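Local coordinates for PHB depolymerase (Penicillium funiculosum, PDB 2D81), which degrades the biopolyester polyhydroxybutyrate by hydrolysing its ester bonds, as a circularly permuted member of the alpha/beta hydrolase family, at residues 142-147 with 238-243; 245-250 with 258-263. All coordinates share one frame; numbering follows the deposited sequence.

Following the chain from its N terminus, contact 1 opens in the loop between strands 137-139 and 157-159 and closes some ninety residues later on helix 240-244, so that a peripheral loop meets the start of a short helix at the surface. Contact 2 begins just afterwards, on helix 247-251, and closes almost at once on strand 256-260 of the large central sheet. The two loops thus follow in series, neither nesting nor crossing. Their centres lie about 11 Å apart, and they touch where Phe-241 and Ile-242 pack against Tyr-260. Together they illustrate a path from surface loop through consecutive short helices to buried strand.

Contact 1 of 2, residues 142-147 with 238-243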
loop_
_atom_site.group_PDB
_atom_site.type_symbol
_atom_site.label_atom_id
_atom_site.label_comp_id
_atom_site.label_asym_id
_atom_site.label_seq_id
_atom_site.Cartn_x
_atom_site.Cartn_y
_atom_site.Cartn_z
ATOM N N ASN A 142 12.919 -8.596 -15.204
ATOM C CA ASN A 142 13.945 -7.564 -15.244
ATOM C C ASN A 142 13.366 -6.236 -15.720
ATOM O O ASN A 142 13.601 -5.809 -16.853
ATOM C CB ASN A 142 15.082 -8.012 -16.170
ATOM C CG ASN A 142 15.849 -9.195 -15.615
ATOM O OD1 ASN A 142 16.399 -10.004 -16.366
ATOM N ND2 ASN A 142 15.902 -9.297 -14.292
ATOM N N GLY A 143 12.601 -5.590 -14.846
ATOM C CA GLY A 143 12.038 -4.296 -15.174
ATOM C C GLY A 143 13.111 -3.267 -15.478
ATOM O O GLY A 143 14.195 -3.297 -14.895
ATOM N N ALA A 144 12.810 -2.354 -16.395
ATOM C CA ALA A 144 13.785 -1.359 -16.833
ATOM C C ALA A 144 14.377 -0.591 -15.654
ATOM O O ALA A 144 13.657 0.056 -14.902
ATOM C CB ALA A 144 13.128 -0.386 -17.809
ATOM N N GLY A 145 15.695 -0.668 -15.499
ATOM C CA GLY A 145 16.366 0.124 -14.483
ATOM C C GLY A 145 16.317 -0.454 -13.077
ATOM O O GLY A 145 16.756 0.195 -12.123
ATOM N N ASP A 146 15.789 -1.668 -12.942
ATOM C CA ASP A 146 15.714 -2.334 -11.643
ATOM C C ASP A 146 17.086 -2.411 -10.983
ATOM O O ASP A 146 18.095 -2.606 -11.658
ATOM C CB ASP A 146 15.170 -3.761 -11.789
ATOM C CG ASP A 146 13.649 -3.822 -11.837
ATOM O OD1 ASP A 146 13.108 -4.942 -11.720
ATOM O OD2 ASP A 146 12.995 -2.768 -11.989
ATOM N N ASN A 147 17.116 -2.272 -9.662
ATOM C CA ASN A 147 18.320 -2.569 -8.895
ATOM C C ASN A 147 18.365 -4.056 -8.573
ATOM O O ASN A 147 17.346 -4.747 -8.630
ATOM C CB ASN A 147 18.339 -1.770 -7.590
ATOM C CG ASN A 147 17.070 -1.951 -6.784
ATOM O OD1 ASN A 147 16.002 -1.493 -7.188
ATOM N ND2 ASN A 147 17.177 -2.629 -5.642
ATOM N N GLY A 238 9.689 8.501 -12.058
ATOM C CA GLY A 238 8.734 8.477 -13.151
ATOM C C GLY A 238 7.761 7.320 -13.025
ATOM O O GLY A 238 7.256 7.047 -11.937
ATOM N N SER A 239 7.501 6.630 -14.131
ATOM C CA SER A 239 6.480 5.589 -14.146
ATOM C C SER A 239 7.017 4.211 -13.760
ATOM O O SER A 239 6.351 3.202 -13.973
ATOM C CB SER A 239 5.831 5.507 -15.531
ATOM O OG SER A 239 6.767 5.084 -16.508
ATOM N N ARG A 240 8.210 4.159 -13.181
ATOM C CA ARG A 240 8.827 2.867 -12.908
ATOM C C ARG A 240 8.095 1.999 -11.887
ATOM O O ARG A 240 8.093 0.776 -12.013
ATOM C CB ARG A 240 10.289 3.045 -12.492
ATOM C CG ARG A 240 11.196 3.443 -13.648
ATOM C CD ARG A 240 12.662 3.212 -13.314
ATOM N NE ARG A 240 13.550 3.664 -14.382
ATOM C CZ ARG A 240 13.541 3.183 -15.623
ATOM N NH1 ARG A 240 12.687 2.227 -15.963
ATOM N NH2 ARG A 240 14.389 3.659 -16.524
ATOM N N PHE A 241 7.466 2.598 -10.881
ATOM C CA PHE A 241 6.717 1.773 -9.939
ATOM C C PHE A 241 5.469 1.238 -10.632
ATOM O O PHE A 241 5.114 0.068 -10.485
ATOM C CB PHE A 241 6.303 2.562 -8.691
ATOM C CG PHE A 241 5.762 1.695 -7.580
ATOM C CD1 PHE A 241 6.615 1.142 -6.629
ATOM C CD2 PHE A 241 4.403 1.405 -7.508
ATOM C CE1 PHE A 241 6.119 0.309 -5.619
ATOM C CE2 PHE A 241 3.899 0.576 -6.505
ATOM C CZ PHE A 241 4.758 0.028 -5.561
ATOM N N ILE A 242 4.809 2.101 -11.393
ATOM C CA ILE A 242 3.592 1.715 -12.093
ATOM C C ILE A 242 3.843 0.555 -13.052
ATOM O O ILE A 242 3.002 -0.335 -13.193
ATOM C CB ILE A 242 3.015 2.919 -12.873
ATOM C CG1 ILE A 242 2.556 3.989 -11.877
ATOM C CG2 ILE A 242 1.856 2.470 -13.766
ATOM C CD1 ILE A 242 2.299 5.343 -12.499
ATOM N N GLN A 243 5.004 0.555 -13.698
ATOM C CA GLN A 243 5.282 -0.412 -14.757
ATOM C C GLN A 243 6.112 -1.614 -14.316
ATOM O O GLN A 243 5.907 -2.724 -14.810
ATOM C CB GLN A 243 5.991 0.275 -15.924
ATOM C CG GLN A 243 5.166 1.350 -16.607
ATOM C CD GLN A 243 5.889 1.962 -17.788
ATOM O OE1 GLN A 243 7.000 2.475 -17.652
ATOM N NE2 GLN A 243 5.261 1.911 -18.957
#
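Ala-144 and Arg-240 carry nearly all of this small surface contact, which buries 114 Å² and joins the loop after strand 137-139 to the start of helix 240-244. The tight part is a single spot: the Ala-144 carbonyl O lies over one face of the guanidinium, 2.6 Å from Arg-240 NH1. That is close, but the N-H points the wrong way for a hydrogen bond. The methyl group touches as well, with Ala-144 CB 3.2 Å from Arg-240 NH1. The side chain runs straight from CG to NE, and a turn about CD-NE (chi4 -61°) presents the flat of the group to the loop.

The loop itself is a type II beta turn from Gly-143 to Asp-146, closed by Asp-146 N to Gly-143 O at 3.0 Å, with Gly-145 adopting the positive phi of its third position. A weak bond from Gly-143 N to Asp-146 OD1 braces it from within. The contact sits at the surface, and even Ala-144, for all its closeness to the arginine, is exposed, as is Gly-145. Its loose part is Gly-145 N, 4.1 Å above the guanidinium plane and displaced to the rim, and the carboxylate of Asp-146, whose OD2 stays 6.4 Å from Arg-240 NH1, too far for a salt bridge. The directed bonds come instead from Asn-244, whose ND2 serves both Ala-144 O and Asp-146 OD2. The chemistry therefore implies a division of labour, in which an asparagine anchors the turn to the helix while the arginine lies across it, adding close contact and probably a non-directional electrostatic attraction to the carbonyl.

Contact 2 of 2, residues 245-250 with 258-263; sequences TGYNKW and ILYPQA
Within the beta-alpha-beta crossover between the parallel neighbours 221-227 and 256-260 of the alpha/beta hydrolase sheet, this contact sets helix 247-251 against the strand that follows it. Its centre is a buried hydrogen bond of 2.6 Å from Tyr-260 OH to Asn-248 OD1. The two side chains approach from opposite directions, and the amide stands almost upright to the ring, their planes 86° apart. The oxygen lies at the ring edge, in its plane, whereas the hydroxyl reaches it from above the carbonyl plane, 47° out of it. Asn-248 achieves this with CG beside its own backbone N (chi1 -60°), which brings the amide nearer the strand than its CB direction suggests.

Apolar groups crowd around the bond. Tyr-247 CB comes within 3.4 Å of Tyr-260 OH, and Ile-258 CG1 lies 3.8 Å from Asn-248 OD1 and 4.2 Å from Tyr-247 CB. The methyl CG2 of Ile-258 covers one face of the Tyr-260 ring near its rim. Beyond the contact, Tyr-247 sends its hydroxyl to Ser-16 and lays its ring near that of His-224.

One water completes the polar centre: it accepts from Asn-248 N at 2.9 Å and, weakly, from Gly-246 N, and donates weakly to Tyr-260 OH. At the strand end, Gln-262 NE2 holds Tyr-260 O at 3.0 Å. A hydroxyl that donates to a helix side-chain amide and accepts a weak hydrogen bond from a water held by the helix backbone implies a tyrosine probably kept neutral, with its hydroxyl orientation restrained, in a buried interface where apolar groups surround a small polar cluster.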
loop_
_atom_site.group_PDB
_atom_site.type_symbol
_atom_site.label_atom_id
_atom_site.label_comp_id
_atom_site.label_asym_id
_atom_site.label_seq_id
_atom_site.Cartn_x
_atom_site.Cartn_y
_atom_site.Cartn_z
ATOM N N THR A 245 6.521 -3.069 -11.253
ATOM C CA THR A 245 6.118 -3.868 -10.099
ATOM C C THR A 245 5.330 -5.111 -10.488
ATOM O O THR A 245 5.326 -6.101 -9.758
ATOM C CB THR A 245 5.270 -3.050 -9.110
ATOM O OG1 THR A 245 4.209 -2.396 -9.816
ATOM C CG2 THR A 245 6.134 -2.015 -8.398
ATOM N N GLY A 246 4.651 -5.055 -11.629
ATOM C CA GLY A 246 3.968 -6.240 -12.120
ATOM C C GLY A 246 2.502 -6.385 -11.742
ATOM O O GLY A 246 1.883 -7.393 -12.079
ATOM N N TYR A 247 1.934 -5.400 -11.051
ATOM C CA TYR A 247 0.507 -5.449 -10.725
ATOM C C TYR A 247 -0.334 -5.497 -11.993
ATOM O O TYR A 247 -1.311 -6.246 -12.075
ATOM C CB TYR A 247 0.067 -4.225 -9.919
ATOM C CG TYR A 247 0.595 -4.145 -8.506
ATOM C CD1 TYR A 247 1.774 -3.467 -8.221
ATOM C CD2 TYR A 247 -0.113 -4.714 -7.446
ATOM C CE1 TYR A 247 2.238 -3.348 -6.914
ATOM C CE2 TYR A 247 0.342 -4.605 -6.137
ATOM C CZ TYR A 247 1.518 -3.917 -5.878
ATOM O OH TYR A 247 1.967 -3.788 -4.588
ATOM N N ASN A 248 0.039 -4.679 -12.972
ATOM C CA ASN A 248 -0.801 -4.489 -14.145
ATOM C C ASN A 248 -0.920 -5.764 -14.966
ATOM O O ASN A 248 -1.949 -6.001 -15.597
ATOM C CB ASN A 248 -0.257 -3.356 -15.022
ATOM C CG ASN A 248 -0.209 -2.032 -14.292
ATOM O OD1 ASN A 248 -0.914 -1.834 -13.302
ATOM N ND2 ASN A 248 0.612 -1.112 -14.783
ATOM N N LYS A 249 0.129 -6.583 -14.953
ATOM C CA LYS A 249 0.116 -7.854 -15.675
ATOM C C LYS A 249 -1.030 -8.740 -15.200
ATOM O O LYS A 249 -1.685 -9.409 -16.002
ATOM C CB LYS A 249 1.442 -8.593 -15.476
ATOM C CG LYS A 249 2.655 -7.841 -15.997
ATOM C CD LYS A 249 3.928 -8.643 -15.792
ATOM C CE LYS A 249 5.132 -7.912 -16.356
ATOM N NZ LYS A 249 4.999 -7.682 -17.822
ATOM N N TRP A 250 -1.263 -8.745 -13.891
ATOM C CA TRP A 250 -2.346 -9.528 -13.310
ATOM C C TRP A 250 -3.702 -8.846 -13.467
ATOM O O TRP A 250 -4.705 -9.499 -13.764
ATOM C CB TRP A 250 -2.064 -9.801 -11.828
ATOM C CG TRP A 250 -0.961 -10.789 -11.620
ATOM C CD1 TRP A 250 0.366 -10.521 -11.420
ATOM C CD2 TRP A 250 -1.079 -12.215 -11.659
ATOM N NE1 TRP A 250 1.081 -11.695 -11.336
ATOM C CE2 TRP A 250 0.217 -12.750 -11.481
ATOM C CE3 TRP A 250 -2.158 -13.096 -11.832
ATOM C CZ2 TRP A 250 0.464 -14.127 -11.469
ATOM C CZ3 TRP A 250 -1.911 -14.466 -11.821
ATOM C CH2 TRP A 250 -0.609 -14.966 -11.641
ATOM N N ILE A 258 -5.970 -0.931 -11.179
ATOM C CA ILE A 258 -4.970 -0.647 -10.154
ATOM C C ILE A 258 -4.833 0.864 -10.014
ATOM O O ILE A 258 -4.472 1.550 -10.970
ATOM C CB ILE A 258 -3.577 -1.220 -10.519
ATOM C CG1 ILE A 258 -3.680 -2.701 -10.906
ATOM C CG2 ILE A 258 -2.631 -1.050 -9.339
ATOM C CD1 ILE A 258 -4.131 -3.623 -9.784
ATOM N N LEU A 259 -5.125 1.383 -8.825
ATOM C CA LEU A 259 -4.969 2.811 -8.555
ATOM C C LEU A 259 -3.604 3.072 -7.934
ATOM O O LEU A 259 -3.216 2.403 -6.973
ATOM C CB LEU A 259 -6.068 3.294 -7.604
ATOM C CG LEU A 259 -5.949 4.717 -7.045
ATOM C CD1 LEU A 259 -6.056 5.738 -8.178
ATOM C CD2 LEU A 259 -7.051 4.950 -6.015
ATOM N N TYR A 260 -2.877 4.034 -8.495
ATOM C CA TYR A 260 -1.543 4.383 -8.004
ATOM C C TYR A 260 -1.467 5.828 -7.513
ATOM O O TYR A 260 -1.086 6.722 -8.269
ATOM C CB TYR A 260 -0.481 4.213 -9.104
ATOM C CG TYR A 260 -0.287 2.812 -9.636
ATOM C CD1 TYR A 260 -0.978 2.368 -10.768
ATOM C CD2 TYR A 260 0.613 1.938 -9.029
ATOM C CE1 TYR A 260 -0.768 1.085 -11.284
ATOM C CE2 TYR A 260 0.828 0.655 -9.535
ATOM C CZ TYR A 260 0.136 0.237 -10.660
ATOM O OH TYR A 260 0.349 -1.030 -11.157
ATOM N N PRO A 261 -1.833 6.081 -6.247
ATOM C CA PRO A 261 -1.764 7.455 -5.732
ATOM C C PRO A 261 -0.288 7.855 -5.657
ATOM O O PRO A 261 0.579 6.992 -5.549
ATOM C CB PRO A 261 -2.394 7.341 -4.342
ATOM C CG PRO A 261 -3.294 6.121 -4.462
ATOM C CD PRO A 261 -2.441 5.175 -5.258
ATOM N N GLN A 262 0.003 9.153 -5.707
ATOM C CA GLN A 262 1.396 9.597 -5.716
ATOM C C GLN A 262 1.713 10.572 -4.592
ATOM O O GLN A 262 1.028 11.578 -4.423
ATOM C CB GLN A 262 1.739 10.262 -7.054
ATOM C CG GLN A 262 1.549 9.378 -8.288
ATOM C CD GLN A 262 2.424 8.141 -8.269
ATOM O OE1 GLN A 262 3.612 8.208 -7.962
ATOM N NE2 GLN A 262 1.839 7.001 -8.613
ATOM N N ALA A 263 2.758 10.272 -3.829
ATOM C CA ALA A 263 3.289 11.239 -2.871
ATOM C C ALA A 263 4.248 12.173 -3.606
ATOM O O ALA A 263 4.423 12.065 -4.819
ATOM C CB ALA A 263 4.014 10.515 -1.734
HETATM O O HOH W 1 2.515 -3.093 -12.846
#